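Local coordinates for enoyl-CoA hydratase/isomerase family protein (Mycobacterium tuberculosis, PDB 4FN7) that belongs to the crotonase superfamily and probably hydrates the double bond of enoyl-CoA thioesters in lipid metabolism, at residues Asn40-Asp45 with Leu90-Pro95; Thr8-Ile13 with Arg187-Ala192. All coordinates share one frame; numbering follows the deposited sequence. Where two conformers were deposited one is given.

Both contacts lie at one end of the crotonase-like fold, around the six-stranded sheet, with centres about 13 Å apart and on the same side of the chain's centre. Along the sequence, contact 1 falls wholly between the two halves of contact 2: Thr8-Ile13 comes first, then Asn40-Asp45 and Leu90-Pro95, and Arg187-Ala192 last. Contact 1 ties the end of helix 28-44 to the loop leading into strand 96-100; contact 2 ties the hairpin of strands 5-10 and 13-18 to helix 184-195. They meet at the packing of Arg9 against Asp44, and residues of both rest on strand 48-52, so elements distant in sequence are gathered round the same sheet.

Contact 1. Residues Asn40-Asp45 with Leu90-Pro95; sequences NADRDD and LSYPKP
Tyr92 reaches from the loop before strand 96-100 to the last turn of helix 28-44, where its hydroxyl meets Asp42 and Ala41. From CB the ring is carried out with CG anti to the backbone N (chi1 -158°). Pro93 CD lies over one face of the ring, near its rim. Further out, CE1 and CZ run past Asp42 OD1, and the carboxylate plane lies only 13° from that of the ring. At the tip, Tyr92 OH donates to Asp42 OD1 at 2.7 Å, nearly in line with the C-O bond, while the methyl CB of Ala41 sits 3.6 Å from the same OH. A water also donates to this hydroxyl and to Ala41 O, and accepts from Lys94 NZ, so Tyr92 OH is both donor and acceptor.

Lys94, bent at chi2 and chi4, brings its NZ to 2.8 Å from Asp45 OD1 in a salt bridge that uses the anti side of the carboxylate. Asp45 has positive phi and closes the helix as a Schellman motif; the ammonium also binds Val46 O just beyond it. Asp42 has a second partner in Arg88, which bridges to OD2. With hydrogen bonds to Asp45 OD1, Val46 O and the water, Lys94 NZ has an acceptor for each of its three protons, and its positive charge probably offsets part of the negative charge of the aspartates at this helix end.

Contact 2. Residues Thr8-Ile13 with Arg187-Ala192; sequences TRKDSI and RAEEAA
Lys10 of the first hairpin and Glu189 of helix 184-195 are joined by a salt bridge of 2.9 Å from Lys10 NZ to Glu189 OE2. The lysine is extended beyond CG and reaches the carboxylate from above its plane, 43° out of it. A water completes the pairing: it accepts from Lys10 NZ at 2.6 Å and donates to Glu189 OE2, which thus accepts two hydrogen bonds, one from the ammonium and one from the water. Glu189 OE1 lies farther from the lysine, 3.9 Å from NZ.

The rest of the contact is apolar. Ile13 CD1 packs against CB and CG of Glu189, the two side chains crossing at about a right angle, and the other branch of Ile13, CG2, lies 3.9 Å from Ala192 CB. With chi1 at 70°, CG1 stands between the backbone N and the carbonyl carbon, which sends the two branches to successive turns of the helix. Ile13 and Ala192 both also rest on Ala48 and Val50 of strand 48-52.

Lys10 to Ile13 form the type II' turn of a beta hairpin, which links strands 5-10 and 13-18 at the edge of the sheet. The N and O atoms of Lys10 and Ile13 are paired across the turn, Lys10 N to Ile13 O and Ile13 N to Lys10 O. Within the turn, Ser12 N donates to Asp11 OD2 at 2.8 Å, again from above the carboxylate plane. Arg193, which follows Ala192 in the helix, forms a salt bridge with this same oxygen, giving the turn a second ionic link to helix 184-195. On the helix itself, Arg187 NH1 bridges to Glu190 OE1, while its NE is taken up by Glu177.

Contact 1. Residues Asn40-Asp45 with Leu90-Pro95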
ATOM      1  N   ASN A  40      19.022  11.771  26.015  1.00 11.04           N
ATOM      2  CA  ASN A  40      18.908  13.181  26.396  1.00 11.66           C
ATOM      3  C   ASN A  40      17.506  13.714  26.135  1.00 10.95           C
ATOM      4  O   ASN A  40      16.934  14.430  26.962  1.00 11.88           O
ATOM      5  CB  ASN A  40      19.911  14.063  25.646  1.00 12.64           C
ATOM      6  CG  ASN A  40      21.343  13.808  26.048  1.00 15.59           C
ATOM      7  OD1 ASN A  40      21.618  13.260  27.111  1.00 14.96           O
ATOM      8  ND2 ASN A  40      22.272  14.212  25.187  1.00 20.43           N
ATOM      9  N   ALA A  41      16.969  13.383  24.965  1.00 11.26           N
ATOM     10  CA  ALA A  41      15.629  13.810  24.601  1.00 11.52           C
ATOM     11  C   ALA A  41      14.605  13.252  25.576  1.00 10.43           C
ATOM     12  O   ALA A  41      13.641  13.934  25.933  1.00 11.21           O
ATOM     13  CB  ALA A  41      15.299  13.378  23.177  1.00 12.52           C
ATOM     14  N   ASP A  42      14.811  12.010  26.006  1.00 11.35           N
ATOM     15  CA  ASP A  42      13.953  11.405  27.023  1.00 12.30           C
ATOM     16  C   ASP A  42      14.011  12.198  28.326  1.00 11.74           C
ATOM     17  O   ASP A  42      12.977  12.524  28.920  1.00 13.07           O
ATOM     18  CB  ASP A  42      14.358   9.953  27.305  1.00 12.30           C
ATOM     19  CG  ASP A  42      14.004   8.996  26.172  1.00 12.58           C
ATOM     20  OD1 ASP A  42      13.253   9.369  25.247  1.00 13.53           O
ATOM     21  OD2 ASP A  42      14.464   7.836  26.236  1.00 14.35           O
ATOM     22  N   ARG A  43      15.226  12.494  28.778  1.00 11.72           N
ATOM     23  CA  ARG A  43      15.400  13.213  30.030  1.00 12.10           C
ATOM     24  C   ARG A  43      14.811  14.619  29.947  1.00 10.95           C
ATOM     25  O   ARG A  43      14.220  15.115  30.909  1.00 13.18           O
ATOM     26  CB  ARG A  43      16.883  13.248  30.416  1.00 11.87           C
ATOM     27  CG  ARG A  43      17.404  11.896  30.917  1.00 11.82           C
ATOM     28  CD  ARG A  43      18.858  11.924  31.411  1.00 15.03           C
ATOM     29  NE  ARG A  43      19.844  11.902  30.332  1.00 16.94           N
ATOM     30  CZ  ARG A  43      20.453  10.815  29.859  1.00 15.61           C
ATOM     31  NH1 ARG A  43      20.184   9.609  30.339  1.00 16.70           N
ATOM     32  NH2 ARG A  43      21.334  10.939  28.878  1.00 16.70           N
ATOM     33  N   ASP A  44      14.967  15.262  28.795  1.00 11.92           N
ATOM     34  CA  ASP A  44      14.466  16.620  28.617  1.00 12.19           C
ATOM     35  C   ASP A  44      12.957  16.645  28.358  1.00 12.71           C
ATOM     36  O   ASP A  44      12.339  17.709  28.397  1.00 14.96           O
ATOM     37  CB  ASP A  44      15.219  17.342  27.495  1.00 13.29           C
ATOM     38  CG  ASP A  44      16.618  17.770  27.901  1.00 15.26           C
ATOM     39  OD1 ASP A  44      16.926  17.783  29.112  1.00 17.08           O
ATOM     40  OD2 ASP A  44      17.414  18.115  27.004  1.00 16.69           O
ATOM     41  N   ASP A  45      12.372  15.474  28.106  1.00 13.05           N
ATOM     42  CA  ASP A  45      10.928  15.347  27.887  1.00 13.09           C
ATOM     43  C   ASP A  45      10.427  16.303  26.801  1.00 14.16           C
ATOM     44  O   ASP A  45       9.456  17.036  26.985  1.00 15.07           O
ATOM     45  CB  ASP A  45      10.169  15.552  29.205  1.00 15.81           C
ATOM     46  CG  ASP A  45       8.718  15.111  29.124  1.00 17.84           C
ATOM     47  OD1 ASP A  45       8.380  14.300  28.239  1.00 18.79           O
ATOM     48  OD2 ASP A  45       7.908  15.569  29.964  1.00 21.78           O
ATOM     49  N   LEU A  90      10.481   4.027  15.992  1.00  8.39           N
ATOM     50  CA  LEU A  90       9.128   3.741  15.522  1.00  8.71           C
ATOM     51  C   LEU A  90       8.129   3.705  16.673  1.00  9.21           C
ATOM     52  O   LEU A  90       6.944   3.952  16.474  1.00  9.99           O
ATOM     53  CB  LEU A  90       9.088   2.410  14.770  1.00  9.18           C
ATOM     54  CG  LEU A  90       9.531   2.455  13.301  1.00 10.21           C
ATOM     55  CD1 LEU A  90       9.730   1.046  12.752  1.00 13.07           C
ATOM     56  CD2 LEU A  90       8.556   3.238  12.434  1.00 10.90           C
ATOM     57  N   SER A  91       8.614   3.394  17.874  1.00  8.64           N
ATOM     58  CA  SER A  91       7.727   3.329  19.028  0.72  9.36           C
ATOM     59  C   SER A  91       7.834   4.575  19.906  1.00  9.70           C
ATOM     60  O   SER A  91       7.200   4.658  20.959  1.00 10.19           O
ATOM     61  CB  SER A  91       8.009   2.069  19.845  0.72 12.19           C
ATOM     62  OG  SER A  91       9.326   2.084  20.357  0.72 11.21           O
ATOM     63  N   TYR A  92       8.613   5.551  19.458  1.00  8.92           N
ATOM     64  CA  TYR A  92       8.901   6.729  20.271  1.00  9.51           C
ATOM     65  C   TYR A  92       7.622   7.487  20.626  1.00  9.64           C
ATOM     66  O   TYR A  92       6.788   7.721  19.764  1.00  9.80           O
ATOM     67  CB  TYR A  92       9.906   7.638  19.552  1.00  9.93           C
ATOM     68  CG  TYR A  92      10.632   8.544  20.509  1.00 10.16           C
ATOM     69  CD1 TYR A  92      11.575   8.029  21.390  1.00 10.40           C
ATOM     70  CD2 TYR A  92      10.355   9.902  20.565  1.00 10.15           C
ATOM     71  CE1 TYR A  92      12.227   8.844  22.296  1.00 10.11           C
ATOM     72  CE2 TYR A  92      11.008  10.724  21.467  1.00 10.43           C
ATOM     73  CZ  TYR A  92      11.939  10.187  22.327  1.00 10.45           C
ATOM     74  OH  TYR A  92      12.575  11.009  23.230  1.00 12.25           O
ATOM     75  N   PRO A  93       7.467   7.878  21.906  1.00  9.91           N
ATOM     76  CA  PRO A  93       6.184   8.470  22.313  1.00 10.20           C
ATOM     77  C   PRO A  93       5.970   9.921  21.869  1.00  9.82           C
ATOM     78  O   PRO A  93       4.897  10.469  22.127  1.00 11.48           O
ATOM     79  CB  PRO A  93       6.219   8.369  23.844  1.00 11.61           C
ATOM     80  CG  PRO A  93       7.645   8.328  24.180  1.00 13.80           C
ATOM     81  CD  PRO A  93       8.349   7.620  23.055  1.00 11.84           C
ATOM     82  N   LYS A  94       6.964  10.532  21.230  1.00 10.10           N
ATOM     83  CA  LYS A  94       6.828  11.883  20.705  1.00 10.11           C
ATOM     84  C   LYS A  94       6.968  11.837  19.193  1.00  9.63           C
ATOM     85  O   LYS A  94       7.608  10.923  18.658  1.00 10.36           O
ATOM     86  CB  LYS A  94       7.928  12.787  21.262  1.00 11.11           C
ATOM     87  CG  LYS A  94       8.177  12.636  22.748  1.00 11.48           C
ATOM     88  CD  LYS A  94       6.998  13.113  23.594  1.00 11.46           C
ATOM     89  CE  LYS A  94       7.251  12.881  25.079  1.00 13.22           C
ATOM     90  NZ  LYS A  94       8.478  13.577  25.548  1.00 14.40           N
ATOM     91  N   PRO A  95       6.394  12.825  18.491  1.00  9.50           N
ATOM     92  CA  PRO A  95       6.602  12.837  17.041  1.00  9.53           C
ATOM     93  C   PRO A  95       8.087  12.924  16.688  1.00  9.74           C
ATOM     94  O   PRO A  95       8.854  13.635  17.352  1.00 10.20           O
ATOM     95  CB  PRO A  95       5.870  14.101  16.595  1.00 10.41           C
ATOM     96  CG  PRO A  95       4.796  14.293  17.627  1.00 10.82           C
ATOM     97  CD  PRO A  95       5.442  13.864  18.924  1.00 10.79           C
TER
HETATM   98  O   HOH W   1      11.132  12.794  24.892  0.95 17.22           O

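Contact 2. Residues Thr8-Ile13 with Arg187-Ala192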
ATOM      1  N   THR A   8      20.758  19.148  20.617  1.00 13.16           N
ATOM      2  CA  THR A   8      20.425  20.525  20.945  1.00 15.51           C
ATOM      3  C   THR A   8      18.939  20.632  21.225  1.00 15.06           C
ATOM      4  O   THR A   8      18.115  20.304  20.377  1.00 15.98           O
ATOM      5  CB  THR A   8      20.772  21.467  19.782  1.00 19.82           C
ATOM      6  OG1 THR A   8      22.107  21.202  19.333  1.00 22.58           O
ATOM      7  CG2 THR A   8      20.657  22.919  20.217  1.00 23.40           C
ATOM      8  N   ARG A   9      18.594  21.083  22.421  1.00 17.42           N
ATOM      9  CA  ARG A   9      17.197  21.351  22.723  1.00 19.91           C
ATOM     10  C   ARG A   9      16.849  22.779  22.318  1.00 22.79           C
ATOM     11  O   ARG A   9      17.541  23.726  22.692  1.00 26.06           O
ATOM     12  CB  ARG A   9      16.888  21.115  24.205  1.00 23.18           C
ATOM     13  CG  ARG A   9      15.435  21.417  24.564  1.00 28.11           C
ATOM     14  CD  ARG A   9      15.029  20.847  25.916  1.00 32.63           C
ATOM     15  NE  ARG A   9      15.818  21.387  27.016  1.00 34.92           N
ATOM     16  CZ  ARG A   9      15.491  21.272  28.300  1.00 35.96           C
ATOM     17  NH1 ARG A   9      14.377  20.642  28.648  1.00 38.35           N
ATOM     18  NH2 ARG A   9      16.270  21.795  29.237  1.00 34.28           N
ATOM     19  N   LYS A  10      15.789  22.920  21.531  1.00 21.55           N
ATOM     20  CA  LYS A  10      15.279  24.226  21.130  1.00 23.73           C
ATOM     21  C   LYS A  10      13.796  24.275  21.452  1.00 22.63           C
ATOM     22  O   LYS A  10      12.984  23.680  20.742  1.00 24.80           O
ATOM     23  CB  LYS A  10      15.457  24.447  19.627  1.00 27.41           C
ATOM     24  CG  LYS A  10      16.844  24.171  19.084  1.00 30.41           C
ATOM     25  CD  LYS A  10      16.849  24.362  17.574  1.00 33.65           C
ATOM     26  CE  LYS A  10      18.188  24.005  16.959  1.00 36.09           C
ATOM     27  NZ  LYS A  10      18.149  24.151  15.479  1.00 38.97           N
ATOM     28  N   ASP A  11      13.449  24.990  22.517  1.00 24.94           N
ATOM     29  CA  ASP A  11      12.071  25.062  22.999  1.00 26.72           C
ATOM     30  C   ASP A  11      11.368  23.704  23.019  1.00 24.86           C
ATOM     31  O   ASP A  11      11.725  22.821  23.800  1.00 25.63           O
ATOM     32  CB  ASP A  11      11.255  26.103  22.216  1.00 29.63           C
ATOM     33  CG  ASP A  11      11.410  25.967  20.711  1.00 32.51           C
ATOM     34  OD1 ASP A  11      12.411  26.484  20.171  1.00 35.44           O
ATOM     35  OD2 ASP A  11      10.532  25.352  20.067  1.00 34.75           O
ATOM     36  N   SER A  12      10.372  23.535  22.159  1.00 22.13           N
ATOM     37  CA  SER A  12       9.542  22.338  22.207  1.00 20.81           C
ATOM     38  C   SER A  12      10.188  21.116  21.556  1.00 17.85           C
ATOM     39  O   SER A  12       9.623  20.026  21.603  1.00 21.23           O
ATOM     40  CB  SER A  12       8.175  22.604  21.568  1.00 21.34           C
ATOM     41  OG  SER A  12       8.308  22.919  20.190  1.00 21.61           O
ATOM     42  N   ILE A  13      11.359  21.282  20.945  1.00 14.02           N
ATOM     43  CA  ILE A  13      11.959  20.169  20.215  1.00 14.65           C
ATOM     44  C   ILE A  13      13.415  19.908  20.578  1.00 13.74           C
ATOM     45  O   ILE A  13      14.095  20.757  21.156  1.00 15.45           O
ATOM     46  CB  ILE A  13      11.837  20.359  18.680  1.00 14.94           C
ATOM     47  CG1 ILE A  13      12.747  21.490  18.192  1.00 15.88           C
ATOM     48  CG2 ILE A  13      10.384  20.594  18.293  1.00 16.28           C
ATOM     49  CD1 ILE A  13      12.767  21.650  16.680  1.00 17.04           C
ATOM     50  N   ARG A 187      12.454  23.295   7.681  1.00 13.42           N
ATOM     51  CA  ARG A 187      11.114  22.775   7.460  1.00 13.35           C
ATOM     52  C   ARG A 187      10.835  21.588   8.389  1.00 12.94           C
ATOM     53  O   ARG A 187       9.747  21.474   8.951  1.00 13.68           O
ATOM     54  CB  ARG A 187      10.913  22.393   5.996  1.00 15.25           C
ATOM     55  CG  ARG A 187       9.594  21.725   5.713  1.00 17.21           C
ATOM     56  CD  ARG A 187       8.395  22.587   6.095  1.00 19.28           C
ATOM     57  NE  ARG A 187       7.204  21.752   6.048  1.00 21.54           N
ATOM     58  CZ  ARG A 187       6.198  21.802   6.909  1.00 20.85           C
ATOM     59  NH1 ARG A 187       6.199  22.687   7.898  1.00 20.63           N
ATOM     60  NH2 ARG A 187       5.182  20.964   6.770  1.00 23.10           N
ATOM     61  N   ALA A 188      11.819  20.710   8.558  1.00 11.76           N
ATOM     62  CA  ALA A 188      11.688  19.608   9.507  1.00 11.50           C
ATOM     63  C   ALA A 188      11.407  20.128  10.920  1.00 10.78           C
ATOM     64  O   ALA A 188      10.555  19.589  11.625  1.00 11.15           O
ATOM     65  CB  ALA A 188      12.938  18.722   9.496  1.00 12.23           C
ATOM     66  N   GLU A 189      12.120  21.176  11.327  1.00 10.83           N
ATOM     67  CA  GLU A 189      11.923  21.752  12.650  0.66 12.27           C
ATOM     68  C   GLU A 189      10.546  22.397  12.785  1.00 11.72           C
ATOM     69  O   GLU A 189       9.895  22.265  13.821  1.00 12.39           O
ATOM     70  CB  GLU A 189      13.043  22.745  12.970  0.66 14.18           C
ATOM     71  CG  GLU A 189      14.378  22.053  13.195  0.66 15.39           C
ATOM     72  CD  GLU A 189      15.559  22.995  13.155  0.66 17.55           C
ATOM     73  OE1 GLU A 189      15.384  24.151  12.716  0.66 20.09           O
ATOM     74  OE2 GLU A 189      16.665  22.571  13.557  0.66 18.01           O
ATOM     75  N   GLU A 190      10.105  23.076  11.730  1.00 12.80           N
ATOM     76  CA  GLU A 190       8.775  23.678  11.707  1.00 13.37           C
ATOM     77  C   GLU A 190       7.705  22.596  11.868  1.00 11.91           C
ATOM     78  O   GLU A 190       6.769  22.739  12.658  1.00 13.31           O
ATOM     79  CB  GLU A 190       8.561  24.451  10.402  1.00 15.89           C
ATOM     80  CG  GLU A 190       7.251  25.214  10.332  1.00 18.41           C
ATOM     81  CD  GLU A 190       7.107  25.996   9.041  1.00 23.71           C
ATOM     82  OE1 GLU A 190       7.244  25.393   7.956  1.00 26.03           O
ATOM     83  OE2 GLU A 190       6.865  27.220   9.108  1.00 28.58           O
ATOM     84  N   ALA A 191       7.853  21.506  11.120  1.00 12.10           N
ATOM     85  CA  ALA A 191       6.901  20.408  11.181  1.00 11.74           C
ATOM     86  C   ALA A 191       6.896  19.783  12.577  1.00 11.78           C
ATOM     87  O   ALA A 191       5.832  19.509  13.134  1.00 11.85           O
ATOM     88  CB  ALA A 191       7.224  19.361  10.118  1.00 12.16           C
ATOM     89  N   ALA A 192       8.084  19.563  13.136  1.00 10.54           N
ATOM     90  CA  ALA A 192       8.198  19.020  14.484  1.00 11.17           C
ATOM     91  C   ALA A 192       7.474  19.904  15.509  1.00 11.56           C
ATOM     92  O   ALA A 192       6.749  19.397  16.365  1.00 11.75           O
ATOM     93  CB  ALA A 192       9.655  18.837  14.861  1.00 11.53           C
TER
HETATM   94  O   HOH W   2      19.287  23.317  13.248  1.00 42.90           O